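Local coordinates for hydroxyindole o-methyltransferase (Homo sapiens, PDB 4A6D) that catalyses the last step of melatonin synthesis, transferring a methyl group from S-adenosyl-L-methionine to the hydroxyl of N-acetylserotonin, and works as a homodimer, at the interface of chains A and B. Numbering follows the deposited sequence. Chains: chain A/B, Hydroxyindole o-methyltransferase.

Contact 1: the interface of chains A and B. Residues chain A 20, 23-24, 27; chain B 117, 120-121, 301.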
loop_
_atom_site.group_PDB
_atom_site.type_symbol
_atom_site.label_atom_id
_atom_site.label_comp_id
_atom_site.label_asym_id
_atom_site.label_seq_id
_atom_site.Cartn_x
_atom_site.Cartn_y
_atom_site.Cartn_z
ATOM N N MET A 20 -3.198 -2.791 -0.352
ATOM C CA MET A 20 -4.625 -3.140 -0.378
ATOM C C MET A 20 -5.399 -2.454 0.751
ATOM O O MET A 20 -6.503 -1.944 0.532
ATOM C CB MET A 20 -4.807 -4.652 -0.292
ATOM C CG MET A 20 -4.127 -5.380 -1.422
ATOM S SD MET A 20 -4.679 -7.073 -1.654
ATOM C CE MET A 20 -3.417 -7.916 -0.817
ATOM N N GLN A 23 -5.637 1.361 -0.030
ATOM C CA GLN A 23 -6.715 1.565 -0.989
ATOM C C GLN A 23 -8.115 1.336 -0.447
ATOM O O GLN A 23 -9.017 2.040 -0.866
ATOM C CB GLN A 23 -6.464 0.846 -2.303
ATOM C CG GLN A 23 -5.439 1.571 -3.154
ATOM C CD GLN A 23 -5.949 2.852 -3.776
ATOM O OE1 GLN A 23 -7.152 3.078 -3.956
ATOM N NE2 GLN A 23 -5.031 3.708 -4.158
ATOM N N VAL A 24 -8.304 0.401 0.507
ATOM C CA VAL A 24 -9.601 0.181 1.169
ATOM C C VAL A 24 -9.998 1.468 1.906
ATOM O O VAL A 24 -11.121 1.943 1.728
ATOM C CB VAL A 24 -9.580 -1.055 2.102
ATOM C CG1 VAL A 24 -10.675 -0.987 3.169
ATOM C CG2 VAL A 24 -9.695 -2.332 1.293
ATOM N N ALA A 27 -10.608 4.352 -0.765
ATOM C CA ALA A 27 -11.863 4.108 -1.479
ATOM C C ALA A 27 -13.060 4.313 -0.576
ATOM O O ALA A 27 -14.063 4.841 -1.031
ATOM C CB ALA A 27 -11.882 2.713 -2.076
ATOM N N TRP B 117 -5.277 -1.979 -8.184
ATOM C CA TRP B 117 -5.808 -1.467 -6.921
ATOM C C TRP B 117 -6.003 0.057 -6.826
ATOM O O TRP B 117 -6.785 0.517 -5.996
ATOM C CB TRP B 117 -5.081 -2.077 -5.723
ATOM C CG TRP B 117 -5.637 -3.411 -5.312
ATOM C CD1 TRP B 117 -5.501 -4.605 -5.967
ATOM C CD2 TRP B 117 -6.465 -3.671 -4.170
ATOM N NE1 TRP B 117 -6.103 -5.608 -5.243
ATOM C CE2 TRP B 117 -6.738 -5.058 -4.158
ATOM C CE3 TRP B 117 -6.997 -2.862 -3.140
ATOM C CZ2 TRP B 117 -7.510 -5.658 -3.160
ATOM C CZ3 TRP B 117 -7.762 -3.459 -2.152
ATOM C CH2 TRP B 117 -8.016 -4.846 -2.172
ATOM N N LEU B 120 -9.632 0.759 -7.324
ATOM C CA LEU B 120 -10.470 0.053 -6.338
ATOM C C LEU B 120 -11.879 0.627 -6.221
ATOM O O LEU B 120 -12.847 -0.143 -6.226
ATOM C CB LEU B 120 -9.814 -0.049 -4.935
ATOM C CG LEU B 120 -10.660 -0.760 -3.860
ATOM C CD1 LEU B 120 -10.949 -2.213 -4.239
ATOM C CD2 LEU B 120 -10.015 -0.718 -2.533
ATOM N N ALA B 121 -11.987 1.958 -6.106
ATOM C CA ALA B 121 -13.255 2.668 -5.957
ATOM C C ALA B 121 -14.220 2.360 -7.102
ATOM O O ALA B 121 -15.406 2.157 -6.840
ATOM C CB ALA B 121 -13.020 4.165 -5.824
ATOM N N LEU B 301 -11.470 -9.210 -2.279
ATOM C CA LEU B 301 -11.536 -7.891 -2.892
ATOM C C LEU B 301 -10.564 -7.811 -4.071
ATOM O O LEU B 301 -10.936 -7.272 -5.115
ATOM C CB LEU B 301 -11.315 -6.795 -1.858
ATOM C CG LEU B 301 -11.593 -5.346 -2.308
ATOM C CD1 LEU B 301 -12.979 -5.177 -2.955
ATOM C CD2 LEU B 301 -11.413 -4.404 -1.166
#

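Contact 2: the interface of chains A and B. Residues chain A 30-31, 54-55; chain B 121, 124-125.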
loop_
_atom_site.group_PDB
_atom_site.type_symbol
_atom_site.label_atom_id
_atom_site.label_comp_id
_atom_site.label_asym_id
_atom_site.label_seq_id
_atom_site.Cartn_x
_atom_site.Cartn_y
_atom_site.Cartn_z
ATOM N N GLU A 30 -13.217 8.089 -0.578
ATOM C CA GLU A 30 -13.711 8.525 -1.883
ATOM C C GLU A 30 -15.228 8.230 -2.052
ATOM O O GLU A 30 -15.943 9.052 -2.618
ATOM C CB GLU A 30 -12.858 7.923 -3.036
ATOM C CG GLU A 30 -13.485 8.065 -4.432
ATOM C CD GLU A 30 -12.615 8.274 -5.665
ATOM O OE1 GLU A 30 -11.514 8.854 -5.543
ATOM O OE2 GLU A 30 -13.074 7.910 -6.772
ATOM N N LEU A 31 -15.717 7.077 -1.544
ATOM C CA LEU A 31 -17.133 6.707 -1.662
ATOM C C LEU A 31 -18.067 7.404 -0.658
ATOM O O LEU A 31 -19.282 7.415 -0.859
ATOM C CB LEU A 31 -17.317 5.196 -1.647
ATOM C CG LEU A 31 -16.874 4.469 -2.894
ATOM C CD1 LEU A 31 -16.471 3.050 -2.560
ATOM C CD2 LEU A 31 -17.969 4.465 -3.940
ATOM N N ARG A 54 -23.769 4.672 -4.073
ATOM C CA ARG A 54 -24.011 4.325 -5.476
ATOM C C ARG A 54 -22.954 3.351 -5.987
ATOM O O ARG A 54 -22.177 3.657 -6.892
ATOM C CB ARG A 54 -24.221 5.577 -6.355
ATOM C CG ARG A 54 -25.667 6.060 -6.299
ATOM C CD ARG A 54 -25.826 7.550 -6.524
ATOM N NE ARG A 54 -25.607 8.333 -5.305
ATOM C CZ ARG A 54 -26.560 8.668 -4.436
ATOM N NH1 ARG A 54 -27.814 8.264 -4.621
ATOM N NH2 ARG A 54 -26.264 9.403 -3.370
ATOM N N ALA A 55 -22.921 2.168 -5.349
ATOM C CA ALA A 55 -21.965 1.100 -5.612
ATOM C C ALA A 55 -22.627 -0.274 -5.549
ATOM O O ALA A 55 -23.787 -0.394 -5.146
ATOM C CB ALA A 55 -20.814 1.187 -4.614
ATOM N N ALA B 121 -11.987 1.958 -6.106
ATOM C CA ALA B 121 -13.255 2.668 -5.957
ATOM C C ALA B 121 -14.220 2.360 -7.102
ATOM O O ALA B 121 -15.406 2.157 -6.840
ATOM C CB ALA B 121 -13.020 4.165 -5.824
ATOM N N VAL B 124 -15.306 -1.438 -6.939
ATOM C CA VAL B 124 -16.341 -1.475 -5.903
ATOM C C VAL B 124 -17.627 -0.862 -6.513
ATOM O O VAL B 124 -18.658 -1.527 -6.501
ATOM C CB VAL B 124 -15.886 -0.770 -4.589
ATOM C CG1 VAL B 124 -17.048 -0.563 -3.625
ATOM C CG2 VAL B 124 -14.763 -1.547 -3.907
ATOM N N ARG B 125 -17.538 0.371 -7.081
ATOM C CA ARG B 125 -18.643 1.087 -7.733
ATOM C C ARG B 125 -19.391 0.245 -8.770
ATOM O O ARG B 125 -20.616 0.195 -8.733
ATOM C CB ARG B 125 -18.137 2.375 -8.415
ATOM C CG ARG B 125 -18.452 3.645 -7.646
ATOM C CD ARG B 125 -17.854 4.885 -8.293
ATOM N NE ARG B 125 -17.770 5.989 -7.342
ATOM C CZ ARG B 125 -16.633 6.531 -6.906
ATOM N NH1 ARG B 125 -15.462 6.084 -7.347
ATOM N NH2 ARG B 125 -16.660 7.547 -6.043
#

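Contact 1: the interface of chains A and B
The indole of B:Trp117 lies against A:Met20, whose CG sits over the centre of the six-membered ring, 3.7 Å from its centroid, in a CH-pi contact. The opposite face is covered from within chain B by CD1 of B:Leu120, offset toward the rim, while CB of A:Gln23 meets the ring at its edge, in plane. This patch belongs to the dimer interface typical of cation-independent O-methyltransferases, in which the N-terminal helix 7-31 of one subunit packs on the other. The thioether of A:Met20 follows its CG over the same face, SD lying 3.5 Å from CZ2 of B:Trp117. CG anti to the carbonyl carbon (chi1 -59°) lays the methionine chain across the indole. The backbone O of A:Met20 also comes within 3.3 Å of CZ3 of B:Trp117. Replacing B:Trp117 with an alanine would probably leave CG and SD of A:Met20 without their aromatic platform and open a gap between them and B:Leu120. Further along helix 7-31, CB of A:Ala27 packs against CD2 of B:Leu120 at 3.9 Å. CA of A:Val24 lies 3.8 Å from the same CD2 of B:Leu120. That branch also touches the A:Gln23 backbone. The CG2 branch of A:Val24, beside its own backbone N, meets CD2 of B:Leu301 at 3.6 Å, the two side chains crossing at a slant. B:Ala121 adds a small surface next to A:Ala27.

Contact 2: the interface of chains A and B
A salt bridge joins A:Glu30, near the end of the N-terminal helix 7-31, to B:Arg125 of helix 120-126, within the homodimer interface of this class I-like SAM-dependent O-methyltransferase. NH1 of B:Arg125 donates a hydrogen bond to the carboxylate OE2 of A:Glu30 at 3.1 Å, with an angle of 159° at the hydrogen. The acceptor uses its anti lone pair, on the side away from OE1, and lies close to the guanidinium plane. The two side chains meet at about a right angle and their flat ends are turned 46° apart; OE1 points away from the guanidinium, so this is not a two-pronged pairing. The arginine reaches the glutamate through a chain extended from CG to NE (chi2 176°). Beside the acceptor oxygen lies the methyl of B:Ala121, its CB 3.9 Å from OE2 of A:Glu30.

Apolar packing probably steadies that reach. CD2 of A:Leu31 lies over one face of the guanidinium, toward its rim, 3.7 Å from NE of B:Arg125, and also touches the arginine CG. The other branch, CD1 of A:Leu31, meets CG1 of B:Val124 at 3.8 Å. At the base of the arginine, CB of A:Ala55 packs on CA of B:Arg125, also at 3.8 Å.

Backbone atoms also touch: the carbonyl O of A:Arg54 faces CG of B:Arg125 at 3.8 Å. CA of A:Ala55 lies 3.5 Å from O of B:Arg125.

Contacts 1 and 2 are neighbouring stretches of one interface, their C-alpha centres about 10 Å apart. Helix 7-31 of chain A and helix 120-126 of chain B run through both, and B:Ala121 belongs to each. Contact 1 is mainly apolar among the residues described, whereas contact 2 adds a charged pair toward the C-terminal end of helix 7-31. The two-fold symmetry repeats both with the chains exchanged, which suits the known homodimer. Their centres lie about 25 and 30 Å from A:His255, the likely catalytic base, which fits a mainly structural role. Through helix 294-305, which bears substrate-binding B:Asn302, contact 1 possibly links dimer and substrate pocket.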